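Local coordinates for mirolysin (Tannerella forsythia, PDB 6R7V), which is a zinc-dependent metallopeptidase of the pappalysin family, captured here as its latent zymogen, and probably cleaves peptide bonds once its pro-segment is removed, at residues G220-G224 against S225-T229; P20-Y23 against Q24-T27. The protein carries 1 engineered substitution. All blocks are in the same frame, centred on the assembly; numbering follows the deposited sequence.

Interaction 1 of 2, residues G220-G224 against S225-T229; sequences GDDGG and SCSGT. With CA (calcium ion), chain B.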
loop_
_atom_site.group_PDB
_atom_site.type_symbol
_atom_site.label_atom_id
_atom_site.label_comp_id
_atom_site.label_asym_id
_atom_site.label_seq_id
_atom_site.Cartn_x
_atom_site.Cartn_y
_atom_site.Cartn_z
ATOM N N GLY A 220 3.812 11.648 9.533
ATOM C CA GLY A 220 3.803 12.878 8.742
ATOM C C GLY A 220 5.026 13.222 7.914
ATOM O O GLY A 220 5.075 14.313 7.349
ATOM N N ASP A 221 5.996 12.296 7.812
ATOM C CA ASP A 221 7.187 12.443 6.985
ATOM C C ASP A 221 7.844 13.792 7.232
ATOM O O ASP A 221 8.140 14.522 6.291
ATOM C CB ASP A 221 6.794 12.292 5.493
ATOM C CG ASP A 221 6.440 10.865 5.126
ATOM O OD1 ASP A 221 7.219 9.968 5.464
ATOM O OD2 ASP A 221 5.367 10.656 4.505
ATOM N N ASP A 222 8.057 14.146 8.510
ATOM C CA ASP A 222 8.530 15.479 8.832
ATOM C C ASP A 222 9.790 15.482 9.654
ATOM O O ASP A 222 10.085 16.476 10.334
ATOM C CB ASP A 222 7.410 16.202 9.590
ATOM C CG ASP A 222 6.860 15.431 10.785
ATOM O OD1 ASP A 222 7.478 14.421 11.189
ATOM O OD2 ASP A 222 5.812 15.818 11.298
ATOM N N GLY A 223 10.508 14.376 9.634
ATOM C CA GLY A 223 11.796 14.294 10.315
ATOM C C GLY A 223 11.725 14.295 11.823
ATOM O O GLY A 223 12.694 14.652 12.480
ATOM N N GLY A 224 10.568 13.936 12.367
ATOM C CA GLY A 224 10.402 13.868 13.811
ATOM C C GLY A 224 9.644 14.989 14.454
ATOM O O GLY A 224 9.420 14.944 15.672
ATOM N N SER A 225 9.284 16.023 13.689
ATOM C CA SER A 225 8.542 17.125 14.269
ATOM C C SER A 225 7.064 16.761 14.473
ATOM O O SER A 225 6.675 15.624 14.217
ATOM C CB SER A 225 8.671 18.399 13.430
ATOM O OG SER A 225 7.859 18.290 12.274
ATOM N N CYS A 226 6.243 17.714 14.956
ATOM C CA CYS A 226 4.800 17.512 15.138
ATOM C C CYS A 226 4.041 18.337 14.118
ATOM O O CYS A 226 2.827 18.532 14.256
ATOM C CB CYS A 226 4.376 17.884 16.557
ATOM S SG CYS A 226 5.374 17.119 17.855
ATOM N N SER A 227 4.737 18.835 13.111
ATOM C CA SER A 227 4.158 19.747 12.134
ATOM C C SER A 227 3.536 19.070 10.957
ATOM O O SER A 227 2.581 19.617 10.392
ATOM C CB SER A 227 5.197 20.747 11.651
ATOM O OG SER A 227 6.327 20.089 11.101
ATOM N N GLY A 228 4.089 17.913 10.564
ATOM C CA GLY A 228 3.581 17.137 9.451
ATOM C C GLY A 228 2.325 16.401 9.868
ATOM O O GLY A 228 2.031 16.262 11.060
ATOM N N THR A 229 1.569 15.951 8.890
ATOM C CA THR A 229 0.312 15.260 9.207
ATOM C C THR A 229 0.072 14.155 8.233
ATOM O O THR A 229 0.578 14.219 7.109
ATOM C CB THR A 229 -0.865 16.266 9.148
ATOM O OG1 THR A 229 -2.089 15.592 9.489
ATOM C CG2 THR A 229 -1.005 16.950 7.778
HETATM CA CA CA B . 5.720 14.049 12.843
HETATM O O HOH W 1 3.537 14.980 13.004
#

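Interaction 2 of 2, residues P20-Y23 against Q24-T27; sequences PLKY and QRIT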
loop_
_atom_site.group_PDB
_atom_site.type_symbol
_atom_site.label_atom_id
_atom_site.label_comp_id
_atom_site.label_asym_id
_atom_site.label_seq_id
_atom_site.Cartn_x
_atom_site.Cartn_y
_atom_site.Cartn_z
ATOM N N PRO A 20 7.985 21.962 -6.604
ATOM C CA PRO A 20 6.827 22.861 -6.441
ATOM C C PRO A 20 5.556 22.454 -7.185
ATOM O O PRO A 20 4.481 22.658 -6.623
ATOM C CB PRO A 20 7.331 24.218 -6.931
ATOM C CG PRO A 20 8.610 23.949 -7.633
ATOM C CD PRO A 20 9.183 22.715 -7.033
ATOM N N LEU A 21 5.652 21.844 -8.392
ATOM C CA LEU A 21 4.451 21.392 -9.110
ATOM C C LEU A 21 3.773 20.248 -8.327
ATOM O O LEU A 21 2.546 20.220 -8.191
ATOM C CB LEU A 21 4.779 20.950 -10.559
ATOM C CG LEU A 21 3.646 20.248 -11.375
ATOM C CD1 LEU A 21 2.385 21.129 -11.529
ATOM C CD2 LEU A 21 4.145 19.818 -12.751
ATOM N N LYS A 22 4.574 19.331 -7.772
ATOM C CA LYS A 22 4.036 18.221 -6.977
ATOM C C LYS A 22 3.370 18.744 -5.693
ATOM O O LYS A 22 2.281 18.275 -5.331
ATOM C CB LYS A 22 5.156 17.231 -6.649
ATOM C CG LYS A 22 4.669 15.965 -5.966
ATOM C CD LYS A 22 5.811 14.961 -5.854
ATOM C CE LYS A 22 5.490 13.787 -4.969
ATOM N NZ LYS A 22 6.579 12.770 -4.989
ATOM N N TYR A 23 3.969 19.761 -5.057
ATOM C CA TYR A 23 3.415 20.384 -3.855
ATOM C C TYR A 23 2.027 20.954 -4.159
ATOM O O TYR A 23 1.088 20.758 -3.374
ATOM C CB TYR A 23 4.357 21.501 -3.347
ATOM C CG TYR A 23 3.841 22.167 -2.092
ATOM C CD1 TYR A 23 3.952 21.540 -0.849
ATOM C CD2 TYR A 23 3.149 23.372 -2.154
ATOM C CE1 TYR A 23 3.452 22.140 0.311
ATOM C CE2 TYR A 23 2.629 23.967 -1.008
ATOM C CZ TYR A 23 2.775 23.344 0.221
ATOM O OH TYR A 23 2.275 23.950 1.352
ATOM N N GLN A 24 1.901 21.684 -5.290
ATOM C CA GLN A 24 0.617 22.263 -5.699
ATOM C C GLN A 24 -0.406 21.135 -5.915
ATOM O O GLN A 24 -1.530 21.254 -5.423
ATOM C CB GLN A 24 0.778 23.121 -6.968
ATOM C CG GLN A 24 -0.514 23.753 -7.485
ATOM C CD GLN A 24 -1.031 24.831 -6.565
ATOM O OE1 GLN A 24 -0.392 25.865 -6.351
ATOM N NE2 GLN A 24 -2.197 24.604 -5.998
ATOM N N ARG A 25 -0.022 20.051 -6.627
ATOM C CA ARG A 25 -0.903 18.917 -6.924
ATOM C C ARG A 25 -1.389 18.239 -5.658
ATOM O O ARG A 25 -2.566 17.892 -5.566
ATOM C CB ARG A 25 -0.211 17.881 -7.816
ATOM C CG ARG A 25 -0.179 18.264 -9.290
ATOM C CD ARG A 25 0.073 17.038 -10.156
ATOM N NE ARG A 25 1.344 17.125 -10.880
ATOM C CZ ARG A 25 2.439 16.438 -10.569
ATOM N NH1 ARG A 25 2.434 15.590 -9.547
ATOM N NH2 ARG A 25 3.546 16.586 -11.282
ATOM N N ILE A 26 -0.503 18.055 -4.676
ATOM C CA ILE A 26 -0.902 17.404 -3.426
ATOM C C ILE A 26 -1.845 18.315 -2.641
ATOM O O ILE A 26 -2.870 17.849 -2.137
ATOM C CB ILE A 26 0.338 16.998 -2.596
ATOM C CG1 ILE A 26 1.152 15.899 -3.299
ATOM C CG2 ILE A 26 -0.076 16.547 -1.192
ATOM C CD1 ILE A 26 2.627 15.790 -2.794
ATOM N N THR A 27 -1.517 19.617 -2.562
ATOM C CA THR A 27 -2.366 20.576 -1.857
ATOM C C THR A 27 -3.749 20.633 -2.497
ATOM O O THR A 27 -4.727 20.650 -1.747
ATOM C CB THR A 27 -1.692 21.951 -1.842
ATOM O OG1 THR A 27 -0.409 21.804 -1.239
ATOM C CG2 THR A 27 -2.493 23.012 -1.090
#

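Interaction 1 of 2, residues G220-G224 against S225-T229
Asp222 and Ser225 meet at a calcium ion, the carboxylate from one side of a tight turn and a main-chain carbonyl from the other. The carboxylate of Asp222 is bidentate: OD1 and OD2 each lie 2.4 Å from the calcium, while Ser225 O binds the same ion at 2.3 Å. CG of Asp222 stands between its own backbone N and carbonyl carbon (chi1 52°), which folds the carboxylate back over the turn toward the residues that follow. OD2 does double duty, for besides the metal it accepts a hydrogen bond from Gly228 N at 2.8 Å, through the lone pair facing away from OD1 and with the N-H...O angle bent to 137°. Besides the metal, OD1 takes a weak hydrogen bond from Gly224 N.

Residues 222 to 225 form a type I' beta turn in the long loop between helix 203-212 and strand 243-244, with Gly223 and Gly224 at its two positive-phi corners; its closing bond from Ser225 N to Asp222 O is weak, at 3.5 Å. A water ligand 2.4 Å from the calcium is placed to donate to Gly228 O, though it has other acceptors within reach, and the carbonyls of Trp219, Gln238 and Gly239 supply the remaining ligands. The hydroxyls of Ser225 and Ser227 pair with each other, OG to OG 2.6 Å. On the flanks of the turn, Gly220 and Gly228 come close, Gly220 O lying 3.8 Å from Gly228 CA. Asp221 turns to other partners, His217 of the zinc site and the backbone of Leu10, and Cys226 is joined to Cys254 by a disulfide.

Interaction 2 of 2, residues P20-Y23 against Q24-T27
Tyr23 O receives two hydrogen bonds from Thr27, one from its backbone N at 3.0 Å and one from its hydroxyl OG1 at 2.8 Å, the two donors arriving from opposite faces of the carbonyl plane. The threonine hydroxyl sits anti to its own carbonyl carbon (chi1 -57°), which points it back up the helix; there it also lies over one face of the Tyr23 ring, 3.7 Å from CE2. The other three carbonyls of the first turn, those of Pro20, Leu21 and Lys22, each accept the amide four residues on, as in any alpha-helix. Ile26 N to Lys22 O, at 2.9 Å, is the shortest of these.

Leu21 packs against the guanidinium of Arg25, its CD2 lying 3.6 Å from NH2, while the methylene CG of Lys22 rests 3.8 Å from CD1 of Ile26. The amide of Gln24 turns onward to Asp28, and Lys22 NZ has a long, weak ion pair with Glu19. Tyr23 and Ile26 both touch helix 12-18. The four carbonyls of Pro20 to Tyr23 are thus all satisfied within the helix, which also supplies the acceptor for the proton of Thr27 OG1.

From the N terminus the chain first forms helix 12-18 and then helix 20-32, whose opening turns make up interaction 2. It continues through the mixed sheet and helix 203-212 before reaching interaction 1, in the loop that leads to strand 243-244. The two contacts are in series: each joins two adjoining segments, one along a helix and the other round a calcium-bound turn, and neither encloses or crosses the other. Their centres are 18 Å apart and their nearest atoms about 9 Å, without touching. Interaction 2 packs on helix 12-18 and on Phe171, whereas the calcium of interaction 1 ties this turn to the chain just before strand 243-244.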